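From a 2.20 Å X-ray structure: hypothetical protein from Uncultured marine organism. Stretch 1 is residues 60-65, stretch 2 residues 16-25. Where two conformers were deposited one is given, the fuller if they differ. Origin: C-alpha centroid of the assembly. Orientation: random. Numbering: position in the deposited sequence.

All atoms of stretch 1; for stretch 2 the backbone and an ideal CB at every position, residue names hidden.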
# COMPACT_ATOMS: atom_id res chain seq x y z
N GLU A 60 -11.49 -7.73 13.37
CA GLU A 60 -12.39 -6.63 13.69
C GLU A 60 -13.08 -5.97 12.47
O GLU A 60 -14.12 -5.33 12.63
CB GLU A 60 -11.61 -5.57 14.47
CG GLU A 60 -10.99 -6.08 15.80
CD GLU A 60 -10.03 -5.08 16.45
OE1 GLU A 60 -9.20 -4.48 15.72
OE2 GLU A 60 -10.08 -4.91 17.68
N GLN A 61 -12.52 -6.14 11.26
CA GLN A 61 -13.00 -5.50 10.04
C GLN A 61 -13.26 -6.50 8.91
O GLN A 61 -12.85 -7.65 8.98
CB GLN A 61 -11.92 -4.56 9.51
CG GLN A 61 -11.24 -3.58 10.50
CD GLN A 61 -12.13 -2.42 10.91
OE1 GLN A 61 -13.09 -2.10 10.20
NE2 GLN A 61 -11.80 -1.79 12.04
N HIS A 62 -13.94 -6.04 7.86
CA HIS A 62 -14.08 -6.81 6.61
C HIS A 62 -13.43 -5.88 5.59
O HIS A 62 -14.11 -5.16 4.89
CB HIS A 62 -15.53 -7.06 6.25
CG HIS A 62 -16.30 -7.74 7.32
ND1 HIS A 62 -16.20 -9.09 7.57
CD2 HIS A 62 -17.23 -7.26 8.19
CE1 HIS A 62 -17.01 -9.41 8.56
NE2 HIS A 62 -17.65 -8.32 8.95
N ARG A 63 -12.11 -5.94 5.51
CA ARG A 63 -11.33 -5.00 4.79
C ARG A 63 -10.60 -5.49 3.52
O ARG A 63 -10.07 -6.61 3.47
CB ARG A 63 -10.31 -4.42 5.77
CG ARG A 63 -9.46 -3.29 5.22
CD ARG A 63 -8.68 -2.53 6.33
NE ARG A 63 -9.54 -1.74 7.21
CZ ARG A 63 -9.10 -0.99 8.21
NH1 ARG A 63 -7.81 -0.92 8.51
NH2 ARG A 63 -9.97 -0.33 8.95
N ILE A 64 -10.61 -4.62 2.51
CA ILE A 64 -9.88 -4.80 1.28
C ILE A 64 -8.91 -3.64 1.17
O ILE A 64 -9.28 -2.51 1.42
CB ILE A 64 -10.79 -4.70 0.04
CG1 ILE A 64 -11.84 -5.81 0.02
CG2 ILE A 64 -9.97 -4.74 -1.25
CD1 ILE A 64 -11.27 -7.21 0.02
N SER A 65 -7.67 -3.94 0.77
CA SER A 65 -6.67 -2.90 0.48
C SER A 65 -6.28 -2.91 -0.99
O SER A 65 -6.24 -3.98 -1.64
CB SER A 65 -5.42 -3.13 1.30
OG SER A 65 -4.80 -4.34 0.97
N UNK A 16 -10.94 -0.26 1.98
CA UNK A 16 -12.41 -0.27 2.06
C UNK A 16 -12.86 -1.28 3.10
O UNK A 16 -12.38 -2.41 3.12
CB UNK A 16 -13.03 -0.59 0.70
N UNK A 17 -13.82 -0.88 3.92
CA UNK A 17 -14.37 -1.70 4.98
C UNK A 17 -15.84 -1.94 4.71
O UNK A 17 -16.60 -0.98 4.51
CB UNK A 17 -14.17 -1.04 6.35
N UNK A 18 -16.23 -3.21 4.74
CA UNK A 18 -17.61 -3.63 4.48
C UNK A 18 -18.32 -4.00 5.76
O UNK A 18 -17.68 -4.30 6.78
CB UNK A 18 -17.64 -4.81 3.51
N UNK A 19 -19.65 -3.94 5.72
CA UNK A 19 -20.48 -4.24 6.89
C UNK A 19 -20.70 -5.75 7.07
O UNK A 19 -21.28 -6.19 8.07
CB UNK A 19 -21.83 -3.53 6.77
N UNK A 20 -20.26 -6.55 6.11
CA UNK A 20 -20.34 -8.00 6.23
C UNK A 20 -19.27 -8.64 5.35
O UNK A 20 -18.83 -8.05 4.35
CB UNK A 20 -21.73 -8.50 5.85
N UNK A 21 -18.90 -9.86 5.73
CA UNK A 21 -17.95 -10.65 4.99
C UNK A 21 -18.55 -11.04 3.63
O UNK A 21 -17.87 -10.96 2.62
CB UNK A 21 -17.55 -11.89 5.79
N UNK A 22 -19.82 -11.43 3.59
CA UNK A 22 -20.45 -11.79 2.31
C UNK A 22 -20.36 -10.63 1.32
O UNK A 22 -20.09 -10.85 0.14
CB UNK A 22 -21.91 -12.19 2.52
N UNK A 23 -20.55 -9.41 1.80
CA UNK A 23 -20.46 -8.25 0.91
C UNK A 23 -19.03 -8.04 0.39
O UNK A 23 -18.82 -7.75 -0.79
CB UNK A 23 -20.94 -6.99 1.64
N UNK A 24 -18.05 -8.21 1.27
CA UNK A 24 -16.64 -8.14 0.85
C UNK A 24 -16.35 -9.19 -0.23
O UNK A 24 -15.75 -8.86 -1.26
CB UNK A 24 -15.71 -8.35 2.05
N UNK A 25 -16.82 -10.42 -0.02
CA UNK A 25 -16.61 -11.52 -0.97
C UNK A 25 -17.25 -11.25 -2.32
O UNK A 25 -16.70 -11.62 -3.37
CB UNK A 25 -17.17 -12.82 -0.40

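Position 16 lies in an extended backbone paired antiparallel with Ile64: its N donates to Ile64 O at 2.9 Å, and Ile64 N donates to its O at 2.9 Å. Its CB lies on the same sheet face as the Ile64 side chain, so an aliphatic residue of almost any shape would suit. The deposited residue is Met16, as selenomethionine, whose CE packs against Ile64 CG2 at 3.8 Å.

At position 17 the strand continues, and CB turns to the face that carries Arg63, its non-hydrogen-bonded partner. The ideal CB is 4.8 Å from Arg63 NE, so a short acidic side chain is strongly favoured; a polar acceptor such as asparagine would be a weaker answer. Asp17 makes a two-pronged salt bridge: Arg63 NE donates to Asp17 OD1 at 2.6 Å and Arg63 NH2 to Asp17 OD2 at 2.9 Å, with OD1 at the edge of the guanidinium, where its N-H groups point.

Position 18 gives its backbone N to His62 O, 2.9 Å away. Its CB points sideways, and a side chain with chi1 near m can reach Ile64, so a large apolar residue, aromatic or aliphatic, would fit. Phe18 takes that course, bringing CE1 to 3.8 Å from Ile64 CG1. A water donates to Phe18 O (2.7 Å from its oxygen) and accepts from His62 N (2.8 Å).

Position 19 points away from stretch 1, which leaves the choice wide; it is Thr19. Position 20 also points away, but it immediately precedes a helix whose first N-H groups lack partners, so serine, threonine, aspartate or asparagine would suit. Ser20 is the N-cap, its OG accepting from the backbone N of position 23 at 3.1 Å.

Position 21 begins the helix. Its ideal CB is 3.6 Å from His62 ND1, and its backbone N lies over one face of the imidazole. An acceptor on a flexible chain could curl back to that nitrogen, so glutamate or glutamine is plausible. Glu21, with chi1 t and chi2 p, folds its end nearer, and His62 ND1 donates to Glu21 OE1 at 2.7 Å.

Positions 22, 23 and 25 touch nothing in stretch 1, and polar helix formers are reasonable; they are Asn22, Glu23 and Glu25.

Position 24, one helical turn after 20, points toward stretch 1, its ideal CB 4.4 Å from His62 CB and 5.0 Å from Ile64 CD1. A branched or long aliphatic side chain would suit. Leu24 reaches both residues: its CG is 3.7 Å from Ile64 CD1, and its CD1 is 3.8 Å from His62 CB.

Stretch 2, residues 16-25: MDFTSENELE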
# COMPACT_ATOMS: atom_id res chain seq x y z
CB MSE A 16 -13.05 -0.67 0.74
CG MSE A 16 -13.03 0.40 -0.31
SE MSE A 16 -13.05 -0.43 -2.08
CE MSE A 16 -11.37 -1.22 -1.90
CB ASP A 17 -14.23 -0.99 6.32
CG ASP A 17 -12.79 -0.77 6.72
OD1 ASP A 17 -11.94 -1.50 6.19
OD2 ASP A 17 -12.51 0.15 7.53
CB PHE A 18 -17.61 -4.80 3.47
CG PHE A 18 -17.04 -4.42 2.13
CD1 PHE A 18 -15.67 -4.49 1.90
CD2 PHE A 18 -17.85 -3.93 1.11
CE1 PHE A 18 -15.13 -4.12 0.67
CE2 PHE A 18 -17.31 -3.55 -0.11
CZ PHE A 18 -15.94 -3.65 -0.33
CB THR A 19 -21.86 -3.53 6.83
OG1 THR A 19 -22.63 -4.04 5.74
CG2 THR A 19 -21.69 -2.00 6.68
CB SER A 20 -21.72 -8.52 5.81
OG SER A 20 -21.92 -8.38 4.42
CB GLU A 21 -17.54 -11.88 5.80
CG GLU A 21 -16.37 -12.65 5.21
CD GLU A 21 -15.06 -11.86 5.17
OE1 GLU A 21 -14.93 -10.84 5.90
OE2 GLU A 21 -14.16 -12.27 4.41
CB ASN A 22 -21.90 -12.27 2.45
CG ASN A 22 -22.02 -13.71 2.93
OD1 ASN A 22 -21.03 -14.44 3.06
ND2 ASN A 22 -23.26 -14.15 3.17
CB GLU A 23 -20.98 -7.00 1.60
CG GLU A 23 -21.15 -5.84 0.64
CD GLU A 23 -22.03 -4.74 1.18
OE1 GLU A 23 -23.08 -5.04 1.78
OE2 GLU A 23 -21.68 -3.55 0.98
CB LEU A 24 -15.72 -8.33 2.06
CG LEU A 24 -14.19 -8.44 1.86
CD1 LEU A 24 -13.51 -7.98 3.13
CD2 LEU A 24 -13.68 -9.84 1.44
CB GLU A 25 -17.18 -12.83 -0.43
CG GLU A 25 -16.49 -13.36 0.82
CD GLU A 25 -17.09 -14.65 1.30
OE1 GLU A 25 -17.18 -15.60 0.48
OE2 GLU A 25 -17.47 -14.72 2.49
O HOH W 1 -15.40 -3.66 8.11
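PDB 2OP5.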